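Local coordinates for protein enterotoxin type A (Staphylococcus aureus, PDB 1DYQ) that binds MHC class II, in part through zinc, and T-cell receptors as a superantigen that activates host T cells and causes staphylococcal food poisoning, at residues I128-D133 with N137-E142; T152-D157 with T209-Y214; R162-K167 with I229-S234; Y168-S173 with G178-G183; L184-F187 with P193-N196. The protein carries 3 engineered substitutions. All coordinates share one frame; numbering follows the deposited sequence.

How the contacts relate
All five contacts belong to the C-terminal beta-grasp domain, in which helix 153-168 packs on a mixed sheet. Contact 1 comes first along the chain, at the edge of strand 119-132; its centre is about 9 Å from that of contact 3, where the helix meets the neighbouring strand 226-232. Contacts 2 and 3 use opposite ends of this helix, their centres about 17 Å apart, and their segments alternate along the chain. Contacts 4 and 5 are nested within the loop that contact 3 closes: one links the helix to strand 182-188, the other pairs that strand with 195-198. The central strand 226-232 thus joins contacts 1, 3 and 5, and it carries two of the zinc ligands.

Contact 1 (I128-D133 with N137-E142); sequences INLWLD and NTVPLE
Leu130 and Val139 meet at the outer edge of the beta-grasp sheet, where strand 119-132 turns back into a short antiparallel return that soon leaves it as a loop. The backbone supplies one direct bond: Asn137 N donates to Leu130 O over 2.9 Å, with an angle of 166° at the hydrogen. Beyond this point the two chains separate and water takes over. One water accepts from Leu130 N and donates to Ile128 O and Asn137 O, so three backbone groups converge on a single molecule; a second water accepts from Ile128 N and probably donates to Pro140 O.

The apolar packing is carried by the two methyl branches of Val139. CG1, anti to the backbone N (chi1 -177°), lies 3.8 Å from Ile128 CD1, and the two side chains cross at about a right angle. CG2 packs chiefly on Leu130 CB, at 3.7 Å, and also nears Ile128 CG2. Val139 therefore bridges two residues that point to the same side of the strand, on the side covered by helix 153-168, where Tyr163 also touches it.

Asn137 is held from both ends. Its CB rests on Leu130 CD2, while its amide oxygen accepts a hydrogen bond from the hydroxyl of Tyr168 at the end of that helix. The same oxygen lies beside Leu132, with Asn137 OD1 3.7 Å from Leu132 CD2.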
# COMPACT_ATOMS: atom_id res chain seq x y z
N ILE A 128 7.05 -12.55 -8.79
CA ILE A 128 8.04 -11.81 -8.05
C ILE A 128 9.46 -12.35 -8.26
O ILE A 128 9.68 -13.55 -8.01
CB ILE A 128 7.75 -11.82 -6.53
CG1 ILE A 128 6.42 -11.11 -6.26
CG2 ILE A 128 8.89 -11.10 -5.80
CD1 ILE A 128 5.75 -11.48 -4.97
N ASN A 129 10.36 -11.49 -8.65
CA ASN A 129 11.80 -11.86 -8.64
C ASN A 129 12.37 -11.28 -7.32
O ASN A 129 12.33 -10.07 -7.15
CB ASN A 129 12.52 -11.22 -9.80
CG ASN A 129 11.96 -11.62 -11.17
OD1 ASN A 129 11.65 -10.76 -11.99
ND2 ASN A 129 11.79 -12.91 -11.36
N LEU A 130 12.85 -12.14 -6.45
CA LEU A 130 13.41 -11.67 -5.19
C LEU A 130 14.89 -12.10 -5.08
O LEU A 130 15.19 -13.29 -5.23
CB LEU A 130 12.63 -12.19 -4.00
CG LEU A 130 13.01 -11.61 -2.63
CD1 LEU A 130 11.77 -11.55 -1.74
CD2 LEU A 130 14.04 -12.52 -1.93
N TRP A 131 15.73 -11.16 -4.76
CA TRP A 131 17.15 -11.44 -4.49
C TRP A 131 17.45 -11.07 -3.03
O TRP A 131 17.00 -10.01 -2.57
CB TRP A 131 18.04 -10.67 -5.43
CG TRP A 131 18.00 -11.10 -6.86
CD1 TRP A 131 18.78 -12.05 -7.45
CD2 TRP A 131 17.15 -10.58 -7.90
NE1 TRP A 131 18.48 -12.16 -8.78
CE2 TRP A 131 17.49 -11.25 -9.10
CE3 TRP A 131 16.16 -9.60 -7.96
CZ2 TRP A 131 16.86 -11.00 -10.29
CZ3 TRP A 131 15.53 -9.35 -9.15
CH2 TRP A 131 15.88 -10.05 -10.33
N LEU A 132 18.17 -11.94 -2.34
CA LEU A 132 18.64 -11.64 -0.98
C LEU A 132 20.18 -11.67 -0.98
O LEU A 132 20.75 -12.74 -1.27
CB LEU A 132 18.10 -12.63 -0.00
CG LEU A 132 18.67 -12.64 1.43
CD1 LEU A 132 18.27 -11.35 2.14
CD2 LEU A 132 18.14 -13.86 2.16
N ASP A 133 20.81 -10.54 -0.81
CA ASP A 133 22.28 -10.43 -0.92
C ASP A 133 22.73 -10.99 -2.26
O ASP A 133 23.72 -11.71 -2.37
CB ASP A 133 22.97 -11.13 0.23
CG ASP A 133 22.71 -10.45 1.58
OD1 ASP A 133 22.81 -9.22 1.65
OD2 ASP A 133 22.41 -11.19 2.54
N ASN A 137 15.80 -15.97 -4.47
CA ASN A 137 15.03 -16.85 -3.59
C ASN A 137 13.67 -17.11 -4.27
O ASN A 137 13.09 -16.16 -4.81
CB ASN A 137 14.78 -16.27 -2.22
CG ASN A 137 15.93 -16.21 -1.27
OD1 ASN A 137 15.80 -15.62 -0.17
ND2 ASN A 137 17.07 -16.80 -1.61
N THR A 138 13.16 -18.32 -4.15
CA THR A 138 11.86 -18.66 -4.69
C THR A 138 10.74 -17.95 -3.91
O THR A 138 10.86 -17.80 -2.70
CB THR A 138 11.60 -20.18 -4.59
OG1 THR A 138 12.73 -20.90 -5.12
CG2 THR A 138 10.36 -20.56 -5.39
N VAL A 139 9.78 -17.42 -4.64
CA VAL A 139 8.60 -16.80 -4.00
C VAL A 139 7.35 -17.47 -4.57
O VAL A 139 7.19 -17.50 -5.79
CB VAL A 139 8.52 -15.29 -4.29
CG1 VAL A 139 7.32 -14.69 -3.54
CG2 VAL A 139 9.79 -14.57 -3.91
N PRO A 140 6.50 -18.00 -3.71
CA PRO A 140 5.26 -18.64 -4.16
C PRO A 140 4.50 -17.74 -5.12
O PRO A 140 4.28 -16.56 -4.85
CB PRO A 140 4.49 -18.88 -2.89
CG PRO A 140 5.49 -18.88 -1.79
CD PRO A 140 6.59 -17.94 -2.24
N LEU A 141 4.02 -18.31 -6.23
CA LEU A 141 3.33 -17.52 -7.24
C LEU A 141 2.05 -16.88 -6.74
O LEU A 141 1.68 -15.80 -7.27
CB LEU A 141 3.08 -18.38 -8.49
CG LEU A 141 2.62 -17.67 -9.76
CD1 LEU A 141 3.61 -16.61 -10.20
CD2 LEU A 141 2.39 -18.68 -10.89
N GLU A 142 1.40 -17.39 -5.71
CA GLU A 142 0.19 -16.81 -5.19
C GLU A 142 0.45 -15.66 -4.21
O GLU A 142 -0.53 -15.18 -3.62
CB GLU A 142 -0.69 -17.82 -4.44
CG GLU A 142 -0.53 -19.26 -4.76
CD GLU A 142 0.76 -19.89 -4.25
OE1 GLU A 142 0.95 -19.98 -3.02
OE2 GLU A 142 1.58 -20.29 -5.11
O HOH W 1 5.79 -14.84 -7.10
O HOH W 2 12.42 -14.94 -7.14

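Contact 2 (T152-D157 with T209-Y214); sequences TVQELD and TLLRIY
Gln154 and Tyr214 meet where the start of helix 153-168 faces a 3-10 turn. Just before the helix, Thr152 is the N-cap, and its OG1 accepts from Glu155 N at 3.0 Å. Gln154 follows, with CG anti to the backbone N (chi1 173°) and the chain extended beyond it, which carries the amide across one face of the Tyr214 ring. Its CB makes a CH-pi contact 3.8 Å from the ring centroid, and its CD comes within 3.4 Å of Tyr214 CD2, with amide and ring planes 25° apart. The amide is fixed by backbone groups of Ala91 and Tyr109, while a water joins Gln154 NE2 to Tyr214 O. One turn on, Asp157 accepts a hydrogen bond: Tyr214 OH donates to Asp157 OD2 over 2.6 Å, from 45° above the carboxylate plane. Arg161 forms a salt bridge to the same OD2, which probably keeps the buried carboxylate charged. An N-capped helix start thus packs on the 3-10 segment at the junction of the beta-grasp and OB-fold domains.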
# COMPACT_ATOMS: atom_id res chain seq x y z
N THR A 152 -4.17 -0.53 -7.97
CA THR A 152 -3.35 0.43 -7.25
C THR A 152 -1.98 -0.25 -6.93
O THR A 152 -1.95 -1.43 -6.59
CB THR A 152 -3.94 0.97 -5.97
OG1 THR A 152 -4.21 0.01 -4.99
CG2 THR A 152 -5.23 1.77 -6.30
N VAL A 153 -0.97 0.59 -6.95
CA VAL A 153 0.34 0.14 -6.40
C VAL A 153 0.17 -0.22 -4.95
O VAL A 153 0.68 -1.25 -4.47
CB VAL A 153 1.43 1.18 -6.59
CG1 VAL A 153 2.69 0.75 -5.81
CG2 VAL A 153 1.77 1.35 -8.07
N GLN A 154 -0.68 0.50 -4.18
CA GLN A 154 -0.98 0.16 -2.81
C GLN A 154 -1.42 -1.27 -2.63
O GLN A 154 -0.92 -1.99 -1.76
CB GLN A 154 -2.04 1.15 -2.21
CG GLN A 154 -2.50 0.73 -0.83
CD GLN A 154 -3.33 1.81 -0.09
OE1 GLN A 154 -3.48 1.66 1.13
NE2 GLN A 154 -3.84 2.74 -0.82
N GLU A 155 -2.35 -1.77 -3.44
CA GLU A 155 -2.84 -3.14 -3.34
C GLU A 155 -1.68 -4.16 -3.47
O GLU A 155 -1.66 -5.14 -2.76
CB GLU A 155 -3.93 -3.43 -4.35
CG GLU A 155 -4.38 -4.87 -4.41
CD GLU A 155 -5.59 -5.12 -5.27
OE1 GLU A 155 -6.36 -4.17 -5.53
OE2 GLU A 155 -5.78 -6.28 -5.71
N LEU A 156 -0.81 -3.89 -4.42
CA LEU A 156 0.33 -4.80 -4.66
C LEU A 156 1.38 -4.67 -3.57
O LEU A 156 1.87 -5.72 -3.09
CB LEU A 156 0.99 -4.47 -6.01
CG LEU A 156 0.06 -4.55 -7.23
CD1 LEU A 156 0.85 -4.17 -8.47
CD2 LEU A 156 -0.58 -5.92 -7.35
N ASP A 157 1.67 -3.47 -3.13
CA ASP A 157 2.71 -3.24 -2.11
C ASP A 157 2.30 -3.77 -0.76
O ASP A 157 3.09 -4.38 -0.04
CB ASP A 157 3.01 -1.73 -2.09
CG ASP A 157 4.32 -1.37 -1.43
OD1 ASP A 157 5.21 -2.26 -1.33
OD2 ASP A 157 4.48 -0.20 -1.00
N THR A 209 1.59 9.57 8.50
CA THR A 209 1.97 9.85 7.12
C THR A 209 2.70 8.69 6.50
O THR A 209 3.11 8.74 5.32
CB THR A 209 2.81 11.12 7.04
OG1 THR A 209 3.89 11.07 7.99
CG2 THR A 209 1.93 12.36 7.38
N LEU A 210 2.85 7.58 7.23
CA LEU A 210 3.59 6.44 6.63
C LEU A 210 3.06 6.05 5.28
O LEU A 210 3.85 5.75 4.34
CB LEU A 210 3.61 5.29 7.60
CG LEU A 210 4.90 4.96 8.33
CD1 LEU A 210 4.74 3.64 9.08
CD2 LEU A 210 6.08 4.91 7.37
N LEU A 211 1.74 6.00 5.10
CA LEU A 211 1.15 5.60 3.86
C LEU A 211 0.74 6.77 2.99
O LEU A 211 0.08 6.60 1.96
CB LEU A 211 -0.07 4.67 4.11
CG LEU A 211 0.24 3.34 4.78
CD1 LEU A 211 -0.94 2.37 4.60
CD2 LEU A 211 1.51 2.72 4.15
N ARG A 212 1.26 7.97 3.31
CA ARG A 212 0.94 9.11 2.42
C ARG A 212 1.51 8.91 1.04
O ARG A 212 1.00 9.46 0.06
CB ARG A 212 1.46 10.41 3.06
CG ARG A 212 1.23 11.63 2.20
CD ARG A 212 1.48 12.90 3.03
NE ARG A 212 1.66 14.03 2.13
CZ ARG A 212 1.46 15.30 2.51
NH1 ARG A 212 0.98 15.51 3.72
NH2 ARG A 212 1.68 16.24 1.63
N ILE A 213 2.50 8.01 0.88
CA ILE A 213 3.00 7.67 -0.44
C ILE A 213 1.89 7.14 -1.34
O ILE A 213 2.02 7.21 -2.57
CB ILE A 213 4.13 6.61 -0.41
CG1 ILE A 213 3.76 5.41 0.44
CG2 ILE A 213 5.43 7.26 0.05
CD1 ILE A 213 4.73 4.23 0.28
N TYR A 214 0.80 6.61 -0.78
CA TYR A 214 -0.29 6.06 -1.56
C TYR A 214 -1.38 7.09 -1.87
O TYR A 214 -2.31 6.79 -2.62
CB TYR A 214 -0.92 4.87 -0.88
CG TYR A 214 -0.00 3.71 -0.54
CD1 TYR A 214 1.08 3.41 -1.37
CD2 TYR A 214 -0.18 2.99 0.61
CE1 TYR A 214 1.90 2.32 -1.04
CE2 TYR A 214 0.62 1.90 0.94
CZ TYR A 214 1.68 1.61 0.07
OH TYR A 214 2.52 0.59 0.48
O HOH W 3 -3.31 4.25 -3.52

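Contact 3 (R162-K167 with I229-S234); sequences RYLQEK and IYLYTS
Leu164 and Ile229 meet in the core of the beta-grasp fold, where helix 153-168 lies across the mixed sheet and directs this leucine at its central strand 226-232. The backbones are well separated, with 9.4 Å between Leu164 CA and Ile229 CA, and the side chains span the gap by reaching toward each other, tip to tip.

From the helix, the CB of Leu164 points at the strand but stays too far back to touch it. CG continues on the course set by chi1 of -59°, anti to the carbonyl carbon and beside the backbone N, and beyond it the methyls CD1 and CD2 make the contact. CD1 meets both methyls of the isoleucine, Ile229 CG2 at 4.1 Å and Ile229 CD1 slightly farther. CD2 does the same in the reverse order, at 4.1 Å from Ile229 CD1. The forked tip of the leucine thus sits against the two methyl groups of the isoleucine, a purely dispersive contact between buried residues.

The strand reaches this place through alternation. Ile229 and Leu231 turn to the helix, whereas Tyr230 between them turns to the far side of the sheet and lies against Trp131. On the helix side, Leu130 of the adjoining strand and Ile185 extend the apolar layer around Ile229. The second strand residue makes a slighter contact, with Leu164 CD2 4.3 Å from Leu231 CD1.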
# COMPACT_ATOMS: atom_id res chain seq x y z
N ARG A 162 3.60 -7.67 3.28
CA ARG A 162 3.10 -8.59 4.28
C ARG A 162 3.90 -9.92 4.21
O ARG A 162 4.35 -10.39 5.23
CB ARG A 162 1.62 -8.92 4.11
CG ARG A 162 1.09 -9.91 5.14
CD ARG A 162 -0.44 -10.07 5.02
NE ARG A 162 -1.06 -8.86 5.55
CZ ARG A 162 -1.19 -8.57 6.83
NH1 ARG A 162 -0.81 -9.39 7.78
NH2 ARG A 162 -1.69 -7.37 7.16
N TYR A 163 4.17 -10.31 2.96
CA TYR A 163 5.01 -11.53 2.77
C TYR A 163 6.43 -11.26 3.23
O TYR A 163 7.02 -12.17 3.88
CB TYR A 163 4.98 -11.90 1.28
CG TYR A 163 5.99 -13.01 0.95
CD1 TYR A 163 5.73 -14.31 1.29
CD2 TYR A 163 7.17 -12.66 0.32
CE1 TYR A 163 6.67 -15.31 0.98
CE2 TYR A 163 8.12 -13.66 0.04
CZ TYR A 163 7.84 -14.95 0.37
OH TYR A 163 8.77 -15.94 0.05
N LEU A 164 7.00 -10.10 2.98
CA LEU A 164 8.37 -9.82 3.43
C LEU A 164 8.45 -9.87 4.94
O LEU A 164 9.46 -10.30 5.50
CB LEU A 164 8.91 -8.52 2.89
CG LEU A 164 8.99 -8.40 1.36
CD1 LEU A 164 9.51 -7.05 0.93
CD2 LEU A 164 9.86 -9.55 0.79
N GLN A 165 7.42 -9.37 5.63
CA GLN A 165 7.43 -9.48 7.10
C GLN A 165 7.35 -10.93 7.53
O GLN A 165 8.13 -11.36 8.42
CB GLN A 165 6.21 -8.67 7.66
CG GLN A 165 6.21 -8.69 9.20
CD GLN A 165 7.44 -8.00 9.77
OE1 GLN A 165 7.92 -6.99 9.31
NE2 GLN A 165 7.96 -8.64 10.84
N GLU A 166 6.48 -11.73 6.98
CA GLU A 166 6.26 -13.10 7.34
C GLU A 166 7.50 -13.97 7.07
O GLU A 166 7.87 -14.77 7.93
CB GLU A 166 5.08 -13.69 6.55
CG GLU A 166 4.70 -15.08 7.10
CD GLU A 166 4.22 -14.95 8.54
OE1 GLU A 166 3.17 -14.30 8.74
OE2 GLU A 166 4.91 -15.44 9.45
N LYS A 167 8.09 -13.78 5.91
CA LYS A 167 9.21 -14.64 5.49
C LYS A 167 10.53 -14.15 5.98
O LYS A 167 11.37 -15.00 6.42
CB LYS A 167 9.18 -14.79 3.97
CG LYS A 167 10.35 -15.58 3.39
CD LYS A 167 10.17 -17.07 3.63
CE LYS A 167 11.16 -17.87 2.79
NZ LYS A 167 10.76 -19.32 2.79
N ILE A 229 12.14 -7.52 -6.03
CA ILE A 229 12.48 -7.18 -4.64
C ILE A 229 13.97 -7.46 -4.42
O ILE A 229 14.40 -8.59 -4.74
CB ILE A 229 11.61 -7.98 -3.67
CG1 ILE A 229 10.12 -7.51 -3.82
CG2 ILE A 229 12.04 -7.71 -2.23
CD1 ILE A 229 9.16 -8.35 -3.02
N TYR A 230 14.69 -6.48 -3.97
CA TYR A 230 16.12 -6.61 -3.65
C TYR A 230 16.31 -6.36 -2.15
O TYR A 230 16.01 -5.26 -1.69
CB TYR A 230 16.91 -5.56 -4.44
CG TYR A 230 16.62 -5.54 -5.92
CD1 TYR A 230 15.61 -4.74 -6.44
CD2 TYR A 230 17.34 -6.34 -6.81
CE1 TYR A 230 15.31 -4.74 -7.79
CE2 TYR A 230 17.06 -6.33 -8.16
CZ TYR A 230 16.06 -5.53 -8.64
OH TYR A 230 15.75 -5.52 -9.99
N LEU A 231 16.78 -7.37 -1.44
CA LEU A 231 17.00 -7.27 -0.00
C LEU A 231 18.51 -7.52 0.29
O LEU A 231 19.12 -8.32 -0.39
CB LEU A 231 16.21 -8.31 0.74
CG LEU A 231 14.69 -8.40 0.45
CD1 LEU A 231 14.10 -9.56 1.20
CD2 LEU A 231 14.05 -7.07 0.87
N TYR A 232 19.00 -6.76 1.25
CA TYR A 232 20.43 -6.89 1.64
C TYR A 232 20.52 -7.00 3.15
O TYR A 232 19.81 -6.30 3.87
CB TYR A 232 21.20 -5.67 1.15
CG TYR A 232 21.04 -5.39 -0.33
CD1 TYR A 232 19.98 -4.61 -0.78
CD2 TYR A 232 21.88 -5.97 -1.27
CE1 TYR A 232 19.78 -4.39 -2.13
CE2 TYR A 232 21.70 -5.73 -2.62
CZ TYR A 232 20.65 -4.94 -3.04
OH TYR A 232 20.45 -4.71 -4.39
N THR A 233 21.46 -7.82 3.64
CA THR A 233 21.64 -7.97 5.08
C THR A 233 22.74 -7.09 5.65
O THR A 233 23.15 -7.28 6.81
CB THR A 233 21.86 -9.43 5.49
OG1 THR A 233 23.00 -9.96 4.80
CG2 THR A 233 20.63 -10.27 5.21
N SER A 234 23.21 -6.13 4.90
CA SER A 234 24.17 -5.15 5.32
C SER A 234 24.02 -3.88 4.48
O SER A 234 24.80 -2.94 4.71
CB SER A 234 25.61 -5.66 5.21
OG SER A 234 25.86 -6.14 3.91
OXT SER A 234 23.18 -3.91 3.55

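Contact 4 (Y168-S173 with G178-G183); sequences YNLYNS and GKVQRG
Leu170 and Val180 make the apolar part of this contact, with Leu170 CD1 3.9 Å from Val180 CG1. The leucine reaches the valine because its CG is anti to the backbone N (chi1 -178°). The other valine methyl, CG2, lies 4.2 Å from Tyr168 CB.

Direct polar contact is confined to the backbone. Gly178 N donates to Ser173 O over 3.1 Å, in a bent bond with an angle of 146° at the hydrogen. The CA of the same glycine, Gly178, makes a CA-H...O contact with Asn169 O at 3.5 Å.

Water carries much of the remaining polar traffic. Tyr168 O accepts from two waters, which in turn accept from Val180 N and Lys179 N. A third water donates to both Leu170 O and Val180 O.

Asn169, with positive phi, ends the helix and opens a type I turn to Asn172. Together they form the connection by which the beta-grasp helix passes into strand 182-188, whose entry is marked by a classic beta bulge at Gln181 and Arg182 opposite Tyr232.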
# COMPACT_ATOMS: atom_id res chain seq x y z
N TYR A 168 10.83 -12.87 5.95
CA TYR A 168 12.10 -12.31 6.32
C TYR A 168 12.09 -11.45 7.57
O TYR A 168 13.17 -10.94 7.95
CB TYR A 168 12.67 -11.46 5.15
CG TYR A 168 12.84 -12.28 3.89
CD1 TYR A 168 13.98 -13.08 3.75
CD2 TYR A 168 11.86 -12.35 2.91
CE1 TYR A 168 14.13 -13.88 2.62
CE2 TYR A 168 12.01 -13.15 1.80
CZ TYR A 168 13.15 -13.91 1.67
OH TYR A 168 13.30 -14.72 0.56
N ASN A 169 10.97 -11.30 8.26
CA ASN A 169 10.92 -10.44 9.45
C ASN A 169 11.42 -9.05 9.15
O ASN A 169 12.10 -8.37 9.91
CB ASN A 169 11.75 -11.05 10.60
CG ASN A 169 11.29 -12.43 10.97
OD1 ASN A 169 10.11 -12.73 11.06
ND2 ASN A 169 12.26 -13.34 11.20
N LEU A 170 10.95 -8.47 8.03
CA LEU A 170 11.46 -7.22 7.51
C LEU A 170 11.52 -6.06 8.48
O LEU A 170 12.48 -5.30 8.57
CB LEU A 170 10.61 -6.83 6.27
CG LEU A 170 11.03 -5.58 5.55
CD1 LEU A 170 12.39 -5.72 4.86
CD2 LEU A 170 9.97 -5.19 4.51
N TYR A 171 10.40 -5.89 9.22
CA TYR A 171 10.31 -4.76 10.14
C TYR A 171 10.42 -5.16 11.58
O TYR A 171 10.04 -4.40 12.48
CB TYR A 171 9.07 -3.92 9.82
CG TYR A 171 9.06 -3.29 8.44
CD1 TYR A 171 10.10 -2.50 7.99
CD2 TYR A 171 7.98 -3.52 7.59
CE1 TYR A 171 10.08 -1.92 6.72
CE2 TYR A 171 7.95 -2.93 6.33
CZ TYR A 171 8.99 -2.15 5.91
OH TYR A 171 8.97 -1.58 4.66
N ASN A 172 11.01 -6.34 11.83
CA ASN A 172 11.37 -6.72 13.19
C ASN A 172 12.66 -6.02 13.59
O ASN A 172 13.48 -5.66 12.74
CB ASN A 172 11.60 -8.24 13.32
CG ASN A 172 10.34 -9.00 13.58
OD1 ASN A 172 9.24 -8.44 13.39
ND2 ASN A 172 10.44 -10.26 13.99
N SER A 173 12.87 -5.87 14.89
CA SER A 173 14.16 -5.37 15.37
C SER A 173 15.25 -6.41 15.04
O SER A 173 14.95 -7.57 14.84
CB SER A 173 14.10 -5.19 16.90
OG SER A 173 13.86 -6.43 17.53
N GLY A 178 15.37 -9.73 12.70
CA GLY A 178 15.18 -8.89 11.48
C GLY A 178 16.56 -8.64 10.87
O GLY A 178 17.26 -7.72 11.29
N LYS A 179 16.95 -9.50 9.93
CA LYS A 179 18.29 -9.42 9.37
C LYS A 179 18.48 -8.48 8.22
O LYS A 179 19.61 -8.02 7.93
CB LYS A 179 18.78 -10.83 8.97
CG LYS A 179 18.78 -11.84 10.10
CD LYS A 179 19.76 -11.49 11.20
CE LYS A 179 19.42 -12.15 12.51
NZ LYS A 179 20.17 -13.39 12.77
N VAL A 180 17.42 -8.16 7.47
CA VAL A 180 17.49 -7.30 6.32
C VAL A 180 17.71 -5.84 6.74
O VAL A 180 17.02 -5.36 7.64
CB VAL A 180 16.19 -7.39 5.50
CG1 VAL A 180 16.18 -6.41 4.34
CG2 VAL A 180 15.98 -8.81 5.00
N GLN A 181 18.72 -5.21 6.19
CA GLN A 181 19.12 -3.87 6.55
C GLN A 181 18.84 -2.84 5.49
O GLN A 181 18.88 -1.63 5.75
CB GLN A 181 20.62 -3.83 6.95
CG GLN A 181 20.98 -4.79 8.08
CD GLN A 181 20.28 -4.47 9.39
OE1 GLN A 181 20.17 -3.31 9.75
NE2 GLN A 181 19.81 -5.51 10.05
N ARG A 182 18.69 -3.28 4.23
CA ARG A 182 18.31 -2.43 3.13
C ARG A 182 17.37 -3.21 2.20
O ARG A 182 17.44 -4.42 2.10
CB ARG A 182 19.52 -1.99 2.28
CG ARG A 182 20.55 -1.15 3.00
CD ARG A 182 21.71 -0.77 2.08
NE ARG A 182 22.46 -1.95 1.67
CZ ARG A 182 22.96 -2.14 0.45
NH1 ARG A 182 22.78 -1.24 -0.50
NH2 ARG A 182 23.65 -3.24 0.18
N GLY A 183 16.51 -2.46 1.49
CA GLY A 183 15.59 -3.18 0.58
C GLY A 183 14.87 -2.23 -0.37
O GLY A 183 14.64 -1.07 -0.06
O HOH W 4 14.59 -8.70 7.94
O HOH W 5 15.72 -11.91 8.20
O HOH W 6 14.98 -6.29 9.20

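Contact 5 (L184-F187 with P193-N196); sequences LIVF and PSVN
Val195 O is the polar atom on which this hairpin closes, taking one strong bond and one weaker approach. Phe187 N donates to it over 2.9 Å, almost straight at 176°, while Val186 CA adds a CA-H...O contact to Val195 O at 3.4 Å. A matching contact lies one step along the pair, where Asn196 CA comes within 3.1 Å of Ile185 O. A water bridges Phe187 O and Val195 N, donating to the first and accepting from the second.

The side chains separate onto two faces. Val186 and Asn196, a non-hydrogen-bonded antiparallel pair, lie side by side and point the same way, with Val186 CG2 3.7 Å from Asn196 CB. The second branch, CG1, touches Ser194 CB at the same distance. Phe187 turns to the face covered by helix 153-168; its chi1 of -59° brings CD2 beside Val195 CB at 4.1 Å, the two side chains crossing at a slant.

Ser194 lies next to the zinc ligand His188, and Val186 is near Asp228, another ligand. The hairpin is thus joined here by one near-straight direct bond and one bridging water, and the side chains on its Val186 face lie beside residues that bind the metal.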
# COMPACT_ATOMS: atom_id res chain seq x y z
N LEU A 184 14.64 -2.74 -1.58
CA LEU A 184 14.01 -2.00 -2.66
C LEU A 184 12.92 -2.87 -3.32
O LEU A 184 13.07 -4.07 -3.47
CB LEU A 184 15.07 -1.70 -3.75
CG LEU A 184 14.52 -1.14 -5.06
CD1 LEU A 184 14.02 0.28 -4.86
CD2 LEU A 184 15.64 -1.13 -6.11
N ILE A 185 11.75 -2.26 -3.57
CA ILE A 185 10.70 -2.97 -4.30
C ILE A 185 10.33 -2.17 -5.55
O ILE A 185 10.30 -0.95 -5.55
CB ILE A 185 9.44 -3.21 -3.45
CG1 ILE A 185 8.39 -4.01 -4.25
CG2 ILE A 185 8.85 -1.89 -2.97
CD1 ILE A 185 7.36 -4.68 -3.33
N VAL A 186 10.25 -2.89 -6.66
CA VAL A 186 9.97 -2.30 -7.96
C VAL A 186 8.75 -3.00 -8.59
O VAL A 186 8.65 -4.21 -8.68
CB VAL A 186 11.18 -2.46 -8.91
CG1 VAL A 186 10.91 -1.83 -10.27
CG2 VAL A 186 12.44 -1.88 -8.29
N PHE A 187 7.82 -2.14 -9.04
CA PHE A 187 6.60 -2.60 -9.71
C PHE A 187 6.81 -2.39 -11.21
O PHE A 187 6.74 -1.33 -11.76
CB PHE A 187 5.40 -1.78 -9.18
CG PHE A 187 5.25 -1.94 -7.67
CD1 PHE A 187 4.59 -2.98 -7.12
CD2 PHE A 187 5.87 -0.98 -6.85
CE1 PHE A 187 4.51 -3.16 -5.73
CE2 PHE A 187 5.81 -1.16 -5.45
CZ PHE A 187 5.14 -2.22 -4.92
N PRO A 193 7.48 3.96 -16.91
CA PRO A 193 8.59 3.90 -15.96
C PRO A 193 8.03 3.22 -14.70
O PRO A 193 6.83 3.37 -14.41
CB PRO A 193 8.94 5.34 -15.69
CG PRO A 193 8.25 6.15 -16.71
CD PRO A 193 7.06 5.36 -17.17
N SER A 194 8.83 2.39 -14.09
CA SER A 194 8.39 1.60 -12.95
C SER A 194 8.38 2.42 -11.67
O SER A 194 9.33 3.14 -11.35
CB SER A 194 9.30 0.38 -12.80
OG SER A 194 9.25 -0.40 -13.99
N VAL A 195 7.39 2.12 -10.82
CA VAL A 195 7.37 2.69 -9.48
C VAL A 195 8.33 1.89 -8.60
O VAL A 195 8.36 0.66 -8.65
CB VAL A 195 5.96 2.60 -8.86
CG1 VAL A 195 5.98 3.11 -7.44
CG2 VAL A 195 5.00 3.42 -9.74
N ASN A 196 9.17 2.63 -7.85
CA ASN A 196 10.01 1.88 -6.89
C ASN A 196 9.99 2.59 -5.55
O ASN A 196 9.96 3.81 -5.47
CB ASN A 196 11.34 1.52 -7.38
CG ASN A 196 11.96 2.50 -8.35
OD1 ASN A 196 11.89 2.26 -9.57
ND2 ASN A 196 12.49 3.56 -7.80
O HOH W 7 5.14 0.87 -11.59